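PDB 2Q82: core protein P7 from Pseudomonas phage phi12, which is a structural protein of the viral core, probably contributing, as P7 does in related cystoviruses, to assembly of the procapsid and packaging of the RNA genome. Local coordinates for residues 20-25 with 117-122; 61-64 with 70-73; 36-41 with 89-94; 33-36 with 42-45. One frame throughout, in Å; residues are numbered along the deposited sequence.

Interaction 1 (20-25 with 117-122); sequences AQYETS and NDIADE
The last turn of helix 15-23 lies opposite the middle of helix 112-127, with Y22 and I119 nearest, 9.2 Å between their CA atoms. Backbones so far apart need a long side chain to join them, and Y22 supplies it. Its CG lies beside the backbone N and anti to the carbonyl carbon (chi1 -59°), which sends the ring out toward the other helix. At the far end the phenol OH donates a hydrogen bond of 2.9 Å to D118 OD2, received on the anti lone pair, the one turned away from the second carboxylate oxygen. The acid meets the tyrosine at its ring edge, D118 CB in the ring plane 3.9 Å from Y22 CE2, and the carboxylate is nearly coplanar with the ring (19°). The other oxygen of D118, OD1, is held by salt bridges to R114 and R18; two arginines and a phenol thus share one buried carboxylate, which would be expected to favour its charged form. Apolar contact is slight by comparison: I119 CG1 approaches Y22 CD2 obliquely at 4.3 Å, while the same isoleucine also rests on L19. The arrangement is that of two helices packed at a distance, a polar tyrosine-aspartate bridge beside a small hydrophobic patch, joining the first and last helices of the modelled alpha/beta domain, which is built round a parallel sheet.

Interaction 2 (61-64 with 70-73); sequences AVLG and LAYV
L63, at the end of strand 59-63, reaches helix 68-76 with a single methyl group, CD2, and this is the packing of strand on helix inside a beta-alpha-beta crossover (59-63, 68-76, 84-89) of a parallel sheet. That methyl lies 4.0 Å from A71 CA and 4.2 Å from A71 CB, so it rests against the helix backbone where the small alanine lets it come close. L70 meets the same methyl from the neighbouring position on the helix: its CG is anti to the backbone N (chi1 178°), and the branch directs CD2 back to the strand. No hydrogen bond crosses the contact, and all three residues are buried.

The next shell fixes both partners. Backbone hydrogen bonds tie L63 to M29 on one side of its strand, while V62 is bonded to M44 and V46 on the other. V46 also packs on both leucines, and A71 leans on E103 of helix 98-103. Beyond them lies the second subunit, another copy of the protein, whose A80 touches L70; the contact therefore sits between the sheet and the dimer interface. Within the leucine pair itself, the meeting is methyl to methyl, L63 CD2 standing 4.1 Å from L70 CD2.

Interaction 3 (36-41 with 89-94); sequences PVITGF and VDVPGQ
V91 rests one methyl, CG1, against both P36 and I38, and this small apolar cluster is the tight part of the contact. The CG1 branch stands anti to the backbone N (chi1 174°), the setting that carries it across to the other loop. There it lies 4.1 Å from P36 CG and 4.2 Å from I38 CD1, the valine crossing both partners at about a right angle. I38 arrives by its far end, since the bond leaving its backbone does not aim at V91 and the extended chain brings CD1 over. M112 of helix 112-127 touches I38 and V91, and M29 of strand 25-30 touches P36 and V91, which closes the cluster against the core.

Each segment contains a type II beta turn, I38 to F41 and V91 to Q94, and in this alpha/beta domain the pair lies in loops beside the central parallel sheet. Glycine occupies the third position of both turns, G40 and G93, where phi is positive. The second turn has a side-chain brace: V91 N donates to Q94 OE1 at 3.1 Å, in the carbonyl plane, with an N-H...O angle of 165°, while Q94 NE2 bonds to the backbone O of S30.

The outer side is looser. P92 and G93 are exposed, and P92 CD stays 6.3 Å from I38 CG1, its nearest approach to 36-41, whereas V37 turns away from the other loop.

Interaction 4 (33-36 with 42-45); sequences GDVP and NVMR
V35 and V43 meet where the loop after strand 25-30 runs back alongside strand 42-45, an edge strand of the parallel sheet within this chain. The two run nearly antiparallel, their end-to-end directions 167° apart, with no backbone-to-backbone hydrogen bond; side chains of the strand meet side chains and carbonyl oxygens of the loop. V43 has CG1 anti to its own N, and this methyl points into the loop, 4.0 Å from V35 CB and 3.4 Å from P36 O. V35 in turn lays its CG1 over the base of R45, 4.0 Å from CB, the two side chains crossing at a slant.

R45 starts out extended and then bends at chi3 (-67°), which swings the guanidinium back to the start of the loop. G33 O lies near the guanidinium plane at its edge and accepts a bond from R45 NH2, with an N-H...O angle of 156°. A second bond from NH2 goes to H31 O, so one nitrogen grips two carbonyls of the loop. Solvent completes the arrangement at the same edge: a water accepts from R45 NE at 2.8 Å and donates to G33 O at 3.3 Å, beside the direct 2.7 Å bond from R45 NH2 to G33 O.

How the interactions relate
Interactions 3 and 4 are continuous: both use P36, their centres are 8 Å apart, and I38 CD1 packs 3.7 Å from V43 CG2. From interaction 4 the sheet leads to interaction 2, because strands 42-45 and 59-63 are neighbours; V62 N and M44 O, 2.9 Å apart, form a probable hydrogen bond, and V62 CG2 lies 3.8 Å from V43 CG1. Interaction 1 joins this series through interaction 3, where I119 CD1 meets F41 CE1 at 3.8 Å. Interactions 1 and 2 do not touch; their centres, 22 Å apart, fall on opposite sides of the chain's centre, and of the four contacts interaction 2 alone is reached by the second subunit.

Interaction 1 (20-25 with 117-122)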
loop_
_atom_site.group_PDB
_atom_site.type_symbol
_atom_site.label_atom_id
_atom_site.label_comp_id
_atom_site.label_asym_id
_atom_site.label_seq_id
_atom_site.Cartn_x
_atom_site.Cartn_y
_atom_site.Cartn_z
ATOM N N ALA A 20 -1.779 14.085 -17.821
ATOM C CA ALA A 20 -1.447 12.672 -17.912
ATOM C C ALA A 20 -0.915 12.181 -16.578
ATOM O O ALA A 20 -1.223 11.078 -16.145
ATOM C CB ALA A 20 -0.434 12.431 -19.012
ATOM N N GLN A 21 -0.123 13.015 -15.918
ATOM C CA GLN A 21 0.450 12.633 -14.641
ATOM C C GLN A 21 -0.510 12.741 -13.460
ATOM O O GLN A 21 -0.484 11.900 -12.571
ATOM C CB GLN A 21 1.763 13.364 -14.375
ATOM C CG GLN A 21 1.621 14.833 -14.085
ATOM C CD GLN A 21 2.918 15.448 -13.612
ATOM O OE1 GLN A 21 3.159 15.574 -12.411
ATOM N NE2 GLN A 21 3.765 15.838 -14.556
ATOM N N TYR A 22 -1.367 13.760 -13.453
ATOM C CA TYR A 22 -2.495 13.779 -12.525
ATOM C C TYR A 22 -3.226 12.453 -12.616
ATOM O O TYR A 22 -3.486 11.799 -11.613
ATOM C CB TYR A 22 -3.490 14.891 -12.867
ATOM C CG TYR A 22 -2.938 16.293 -12.850
ATOM C CD1 TYR A 22 -1.753 16.591 -12.203
ATOM C CD2 TYR A 22 -3.613 17.322 -13.486
ATOM C CE1 TYR A 22 -1.255 17.873 -12.193
ATOM C CE2 TYR A 22 -3.126 18.599 -13.480
ATOM C CZ TYR A 22 -1.947 18.874 -12.837
ATOM O OH TYR A 22 -1.466 20.155 -12.838
ATOM N N GLU A 23 -3.574 12.082 -13.839
ATOM C CA GLU A 23 -4.393 10.897 -14.094
ATOM C C GLU A 23 -3.911 9.589 -13.474
ATOM O O GLU A 23 -4.704 8.717 -13.133
ATOM C CB GLU A 23 -4.500 10.631 -15.576
ATOM C CG GLU A 23 -5.370 11.543 -16.390
ATOM C CD GLU A 23 -5.138 11.305 -17.865
ATOM O OE1 GLU A 23 -4.583 10.232 -18.191
ATOM O OE2 GLU A 23 -5.504 12.169 -18.687
ATOM N N THR A 24 -2.602 9.444 -13.421
ATOM C CA THR A 24 -2.010 8.233 -12.895
ATOM C C THR A 24 -1.313 8.390 -11.550
ATOM O O THR A 24 -0.436 7.589 -11.202
ATOM C CB THR A 24 -0.958 7.672 -13.838
ATOM O OG1 THR A 24 0.006 8.697 -14.086
ATOM C CG2 THR A 24 -1.548 7.268 -15.132
ATOM N N SER A 25 -1.648 9.436 -10.800
ATOM C CA SER A 25 -1.033 9.618 -9.496
ATOM C C SER A 25 -2.083 9.765 -8.420
ATOM O O SER A 25 -3.247 10.049 -8.681
ATOM C CB SER A 25 -0.161 10.860 -9.431
ATOM O OG SER A 25 0.734 10.950 -10.514
ATOM N N ASN A 117 -7.561 23.919 -12.229
ATOM C CA ASN A 117 -7.602 24.799 -13.383
ATOM C C ASN A 117 -7.370 23.982 -14.645
ATOM O O ASN A 117 -8.125 24.069 -15.605
ATOM C CB ASN A 117 -6.499 25.847 -13.288
ATOM C CG ASN A 117 -6.852 26.994 -12.367
ATOM O OD1 ASN A 117 -6.029 27.877 -12.140
ATOM N ND2 ASN A 117 -8.066 26.997 -11.845
ATOM N N ASP A 118 -6.303 23.200 -14.634
ATOM C CA ASP A 118 -5.952 22.387 -15.786
ATOM C C ASP A 118 -7.063 21.451 -16.206
ATOM O O ASP A 118 -7.391 21.344 -17.384
ATOM C CB ASP A 118 -4.692 21.567 -15.505
ATOM C CG ASP A 118 -3.451 22.427 -15.426
ATOM O OD1 ASP A 118 -3.419 23.484 -16.096
ATOM O OD2 ASP A 118 -2.503 22.038 -14.713
ATOM N N ILE A 119 -7.642 20.760 -15.238
ATOM C CA ILE A 119 -8.702 19.818 -15.541
ATOM C C ILE A 119 -9.944 20.521 -16.066
ATOM O O ILE A 119 -10.598 20.036 -16.978
ATOM C CB ILE A 119 -9.061 19.000 -14.303
ATOM C CG1 ILE A 119 -7.850 18.148 -13.895
ATOM C CG2 ILE A 119 -10.268 18.135 -14.590
ATOM C CD1 ILE A 119 -7.934 17.540 -12.505
ATOM N N ALA A 120 -10.261 21.671 -15.487
ATOM C CA ALA A 120 -11.431 22.414 -15.917
ATOM C C ALA A 120 -11.197 22.949 -17.319
ATOM O O ALA A 120 -12.081 22.894 -18.168
ATOM C CB ALA A 120 -11.709 23.562 -14.965
ATOM N N ASP A 121 -10.001 23.473 -17.557
ATOM C CA ASP A 121 -9.684 24.028 -18.868
ATOM C C ASP A 121 -9.737 22.954 -19.941
ATOM O O ASP A 121 -10.215 23.192 -21.047
ATOM C CB ASP A 121 -8.294 24.651 -18.886
ATOM C CG ASP A 121 -8.208 25.924 -18.065
ATOM O OD1 ASP A 121 -9.260 26.496 -17.720
ATOM O OD2 ASP A 121 -7.073 26.357 -17.783
ATOM N N GLU A 122 -9.248 21.767 -19.625
ATOM C CA GLU A 122 -9.243 20.714 -20.627
ATOM C C GLU A 122 -10.651 20.247 -20.920
ATOM O O GLU A 122 -10.957 19.779 -22.017
ATOM C CB GLU A 122 -8.370 19.560 -20.157
ATOM C CG GLU A 122 -8.351 18.360 -21.075
ATOM C CD GLU A 122 -7.997 18.680 -22.531
ATOM O OE1 GLU A 122 -7.170 19.585 -22.791
ATOM O OE2 GLU A 122 -8.544 17.989 -23.417
#

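Interaction 2 (61-64 with 70-73)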
loop_
_atom_site.group_PDB
_atom_site.type_symbol
_atom_site.label_atom_id
_atom_site.label_comp_id
_atom_site.label_asym_id
_atom_site.label_seq_id
_atom_site.Cartn_x
_atom_site.Cartn_y
_atom_site.Cartn_z
ATOM N N ALA A 61 -6.177 11.721 -1.059
ATOM C CA ALA A 61 -6.074 11.036 0.213
ATOM C C ALA A 61 -5.647 12.107 1.200
ATOM O O ALA A 61 -4.646 12.790 0.990
ATOM C CB ALA A 61 -5.031 9.940 0.153
ATOM N N VAL A 62 -6.424 12.247 2.271
ATOM C CA VAL A 62 -6.169 13.241 3.293
ATOM C C VAL A 62 -5.458 12.635 4.484
ATOM O O VAL A 62 -5.957 11.702 5.116
ATOM C CB VAL A 62 -7.477 13.876 3.768
ATOM C CG1 VAL A 62 -7.186 15.022 4.725
ATOM C CG2 VAL A 62 -8.269 14.363 2.570
ATOM N N LEU A 63 -4.294 13.194 4.785
ATOM C CA LEU A 63 -3.494 12.727 5.889
ATOM C C LEU A 63 -3.306 13.734 6.986
ATOM O O LEU A 63 -2.887 14.856 6.746
ATOM C CB LEU A 63 -2.096 12.338 5.373
ATOM C CG LEU A 63 -1.997 10.950 4.724
ATOM C CD1 LEU A 63 -2.814 10.895 3.528
ATOM C CD2 LEU A 63 -0.597 10.641 4.367
ATOM N N GLY A 64 -3.642 13.329 8.199
ATOM C CA GLY A 64 -3.434 14.194 9.349
ATOM C C GLY A 64 -2.462 13.527 10.309
ATOM O O GLY A 64 -1.798 12.538 9.991
ATOM N N LEU A 70 2.024 6.430 7.581
ATOM C CA LEU A 70 1.817 6.420 6.156
ATOM C C LEU A 70 2.547 7.606 5.515
ATOM O O LEU A 70 3.120 7.477 4.445
ATOM C CB LEU A 70 0.335 6.490 5.845
ATOM C CG LEU A 70 -0.007 6.535 4.374
ATOM C CD1 LEU A 70 0.503 5.293 3.653
ATOM C CD2 LEU A 70 -1.499 6.635 4.255
ATOM N N ALA A 71 2.509 8.753 6.183
ATOM C CA ALA A 71 3.165 9.944 5.675
ATOM C C ALA A 71 4.656 9.665 5.564
ATOM O O ALA A 71 5.311 10.056 4.610
ATOM C CB ALA A 71 2.933 11.114 6.607
ATOM N N TYR A 72 5.186 8.995 6.575
ATOM C CA TYR A 72 6.585 8.689 6.572
ATOM C C TYR A 72 6.936 7.840 5.345
ATOM O O TYR A 72 7.919 8.101 4.648
ATOM C CB TYR A 72 6.946 7.935 7.829
ATOM C CG TYR A 72 8.375 7.553 7.800
ATOM C CD1 TYR A 72 9.355 8.458 8.184
ATOM C CD2 TYR A 72 8.757 6.314 7.310
ATOM C CE1 TYR A 72 10.684 8.134 8.084
ATOM C CE2 TYR A 72 10.080 5.977 7.202
ATOM C CZ TYR A 72 11.041 6.890 7.591
ATOM O OH TYR A 72 12.359 6.553 7.515
ATOM N N VAL A 73 6.121 6.828 5.088
ATOM C CA VAL A 73 6.369 5.961 3.950
ATOM C C VAL A 73 6.370 6.740 2.626
ATOM O O VAL A 73 7.279 6.602 1.815
ATOM C CB VAL A 73 5.338 4.850 3.895
ATOM C CG1 VAL A 73 5.493 4.063 2.621
ATOM C CG2 VAL A 73 5.515 3.944 5.101
#

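Interaction 3 (36-41 with 89-94)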
loop_
_atom_site.group_PDB
_atom_site.type_symbol
_atom_site.label_atom_id
_atom_site.label_comp_id
_atom_site.label_asym_id
_atom_site.label_seq_id
_atom_site.Cartn_x
_atom_site.Cartn_y
_atom_site.Cartn_z
ATOM N N PRO A 36 -12.405 18.292 3.014
ATOM C CA PRO A 36 -12.999 19.198 2.033
ATOM C C PRO A 36 -13.712 18.526 0.925
ATOM O O PRO A 36 -13.591 17.332 0.768
ATOM C CB PRO A 36 -11.801 19.940 1.473
ATOM C CG PRO A 36 -10.672 19.042 1.711
ATOM C CD PRO A 36 -10.938 18.373 3.000
ATOM N N VAL A 37 -14.470 19.300 0.161
ATOM C CA VAL A 37 -15.104 18.759 -1.023
ATOM C C VAL A 37 -14.219 19.366 -2.108
ATOM O O VAL A 37 -13.813 20.526 -2.020
ATOM C CB VAL A 37 -16.549 19.237 -1.231
ATOM C CG1 VAL A 37 -17.074 18.702 -2.548
ATOM C CG2 VAL A 37 -17.423 18.738 -0.101
ATOM N N ILE A 38 -13.888 18.568 -3.106
ATOM C CA ILE A 38 -13.032 19.031 -4.176
ATOM C C ILE A 38 -13.652 18.537 -5.445
ATOM O O ILE A 38 -13.822 17.342 -5.648
ATOM C CB ILE A 38 -11.608 18.471 -4.031
ATOM C CG1 ILE A 38 -11.000 18.979 -2.725
ATOM C CG2 ILE A 38 -10.733 18.953 -5.163
ATOM C CD1 ILE A 38 -9.793 18.191 -2.236
ATOM N N THR A 39 -13.997 19.480 -6.299
ATOM C CA THR A 39 -14.632 19.156 -7.547
ATOM C C THR A 39 -13.959 18.074 -8.379
ATOM O O THR A 39 -12.769 18.146 -8.682
ATOM C CB THR A 39 -14.774 20.410 -8.394
ATOM O OG1 THR A 39 -15.665 21.318 -7.740
ATOM C CG2 THR A 39 -15.303 20.059 -9.762
ATOM N N GLY A 40 -14.740 17.068 -8.750
ATOM C CA GLY A 40 -14.212 16.002 -9.572
ATOM C C GLY A 40 -13.269 15.033 -8.889
ATOM O O GLY A 40 -12.673 14.188 -9.549
ATOM N N PHE A 41 -13.120 15.148 -7.576
ATOM C CA PHE A 41 -12.231 14.245 -6.857
ATOM C C PHE A 41 -12.891 13.518 -5.723
ATOM O O PHE A 41 -13.699 14.095 -5.008
ATOM C CB PHE A 41 -11.052 14.989 -6.253
ATOM C CG PHE A 41 -9.994 15.267 -7.221
ATOM C CD1 PHE A 41 -10.100 16.353 -8.082
ATOM C CD2 PHE A 41 -8.908 14.416 -7.327
ATOM C CE1 PHE A 41 -9.142 16.573 -9.053
ATOM C CE2 PHE A 41 -7.942 14.619 -8.289
ATOM C CZ PHE A 41 -8.050 15.703 -9.160
ATOM N N VAL A 89 -1.267 21.330 -2.054
ATOM C CA VAL A 89 -1.484 22.430 -1.152
ATOM C C VAL A 89 -2.446 23.428 -1.764
ATOM O O VAL A 89 -2.889 23.282 -2.894
ATOM C CB VAL A 89 -0.177 23.147 -0.820
ATOM C CG1 VAL A 89 0.710 22.225 -0.003
ATOM C CG2 VAL A 89 0.527 23.589 -2.099
ATOM N N ASP A 90 -2.742 24.454 -0.983
ATOM C CA ASP A 90 -3.628 25.521 -1.381
ATOM C C ASP A 90 -5.043 25.049 -1.578
ATOM O O ASP A 90 -5.776 25.613 -2.378
ATOM C CB ASP A 90 -3.145 26.194 -2.663
ATOM C CG ASP A 90 -1.834 26.920 -2.477
ATOM O OD1 ASP A 90 -1.546 27.355 -1.340
ATOM O OD2 ASP A 90 -1.101 27.073 -3.472
ATOM N N VAL A 91 -5.429 23.988 -0.870
ATOM C CA VAL A 91 -6.797 23.515 -0.969
ATOM C C VAL A 91 -7.545 24.468 -0.045
ATOM O O VAL A 91 -7.151 24.677 1.095
ATOM C CB VAL A 91 -6.944 22.085 -0.479
ATOM C CG1 VAL A 91 -8.408 21.713 -0.461
ATOM C CG2 VAL A 91 -6.166 21.137 -1.400
ATOM N N PRO A 92 -8.652 25.045 -0.520
ATOM C CA PRO A 92 -9.382 25.964 0.354
ATOM C C PRO A 92 -9.803 25.330 1.644
ATOM O O PRO A 92 -10.435 24.291 1.627
ATOM C CB PRO A 92 -10.570 26.399 -0.499
ATOM C CG PRO A 92 -10.203 26.099 -1.843
ATOM C CD PRO A 92 -9.277 24.944 -1.846
ATOM N N GLY A 93 -9.436 25.953 2.766
ATOM C CA GLY A 93 -9.811 25.423 4.066
ATOM C C GLY A 93 -8.792 24.459 4.638
ATOM O O GLY A 93 -8.955 23.966 5.748
ATOM N N GLN A 94 -7.732 24.190 3.888
ATOM C CA GLN A 94 -6.704 23.267 4.349
ATOM C C GLN A 94 -6.026 23.713 5.649
ATOM O O GLN A 94 -5.639 24.868 5.788
ATOM C CB GLN A 94 -5.664 23.082 3.247
ATOM C CG GLN A 94 -4.564 22.089 3.564
ATOM C CD GLN A 94 -3.711 21.787 2.343
ATOM O OE1 GLN A 94 -3.862 22.424 1.299
ATOM N NE2 GLN A 94 -2.816 20.819 2.465
#

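Interaction 4 (33-36 with 42-45)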
loop_
_atom_site.group_PDB
_atom_site.type_symbol
_atom_site.label_atom_id
_atom_site.label_comp_id
_atom_site.label_asym_id
_atom_site.label_seq_id
_atom_site.Cartn_x
_atom_site.Cartn_y
_atom_site.Cartn_z
ATOM N N GLY A 33 -8.680 17.764 10.570
ATOM C CA GLY A 33 -9.981 18.397 10.601
ATOM C C GLY A 33 -10.902 17.749 9.605
ATOM O O GLY A 33 -10.561 16.725 9.028
ATOM N N ASP A 34 -12.074 18.334 9.395
ATOM C CA ASP A 34 -13.018 17.748 8.453
ATOM C C ASP A 34 -12.454 17.834 7.059
ATOM O O ASP A 34 -11.786 18.793 6.701
ATOM C CB ASP A 34 -14.348 18.487 8.448
ATOM C CG ASP A 34 -14.901 18.696 9.824
ATOM O OD1 ASP A 34 -15.282 17.703 10.475
ATOM O OD2 ASP A 34 -14.948 19.869 10.248
ATOM N N VAL A 35 -12.766 16.826 6.257
ATOM C CA VAL A 35 -12.274 16.808 4.896
ATOM C C VAL A 35 -13.065 17.705 3.993
ATOM O O VAL A 35 -14.273 17.861 4.130
ATOM C CB VAL A 35 -12.339 15.432 4.310
ATOM C CG1 VAL A 35 -11.521 14.504 5.110
ATOM C CG2 VAL A 35 -13.722 14.982 4.291
ATOM N N PRO A 36 -12.405 18.292 3.014
ATOM C CA PRO A 36 -12.999 19.198 2.033
ATOM C C PRO A 36 -13.712 18.526 0.925
ATOM O O PRO A 36 -13.591 17.332 0.768
ATOM C CB PRO A 36 -11.801 19.940 1.473
ATOM C CG PRO A 36 -10.672 19.042 1.711
ATOM C CD PRO A 36 -10.938 18.373 3.000
ATOM N N ASN A 42 -12.536 12.254 -5.539
ATOM C CA ASN A 42 -13.066 11.533 -4.398
ATOM C C ASN A 42 -12.105 11.943 -3.304
ATOM O O ASN A 42 -10.896 11.872 -3.480
ATOM C CB ASN A 42 -13.000 10.033 -4.603
ATOM C CG ASN A 42 -13.855 9.581 -5.747
ATOM O OD1 ASN A 42 -15.005 9.987 -5.869
ATOM N ND2 ASN A 42 -13.298 8.734 -6.598
ATOM N N VAL A 43 -12.640 12.386 -2.181
ATOM C CA VAL A 43 -11.800 12.843 -1.098
ATOM C C VAL A 43 -11.956 11.949 0.109
ATOM O O VAL A 43 -13.068 11.575 0.464
ATOM C CB VAL A 43 -12.149 14.270 -0.747
ATOM C CG1 VAL A 43 -11.393 14.711 0.482
ATOM C CG2 VAL A 43 -11.817 15.155 -1.926
HETATM N N MSE A 44 -10.861 11.625 0.774
HETATM C CA MSE A 44 -11.027 10.700 1.858
HETATM C C MSE A 44 -9.888 10.658 2.853
HETATM O O MSE A 44 -8.727 10.539 2.470
HETATM C CB MSE A 44 -11.232 9.332 1.236
HETATM C CG MSE A 44 -11.550 8.247 2.191
HETATM SE SE MSE A 44 -13.441 7.879 2.550
HETATM C CE MSE A 44 -14.429 9.274 1.611
ATOM N N ARG A 45 -10.217 10.750 4.136
ATOM C CA ARG A 45 -9.171 10.689 5.133
ATOM C C ARG A 45 -8.692 9.239 5.259
ATOM O O ARG A 45 -9.499 8.309 5.321
ATOM C CB ARG A 45 -9.662 11.187 6.488
ATOM C CG ARG A 45 -8.584 11.126 7.550
ATOM C CD ARG A 45 -8.986 11.841 8.811
ATOM N NE ARG A 45 -9.101 13.283 8.631
ATOM C CZ ARG A 45 -8.076 14.107 8.433
ATOM N NH1 ARG A 45 -6.836 13.646 8.380
ATOM N NH2 ARG A 45 -8.288 15.407 8.309
HETATM O O HOH W 1 -11.778 13.678 9.362
#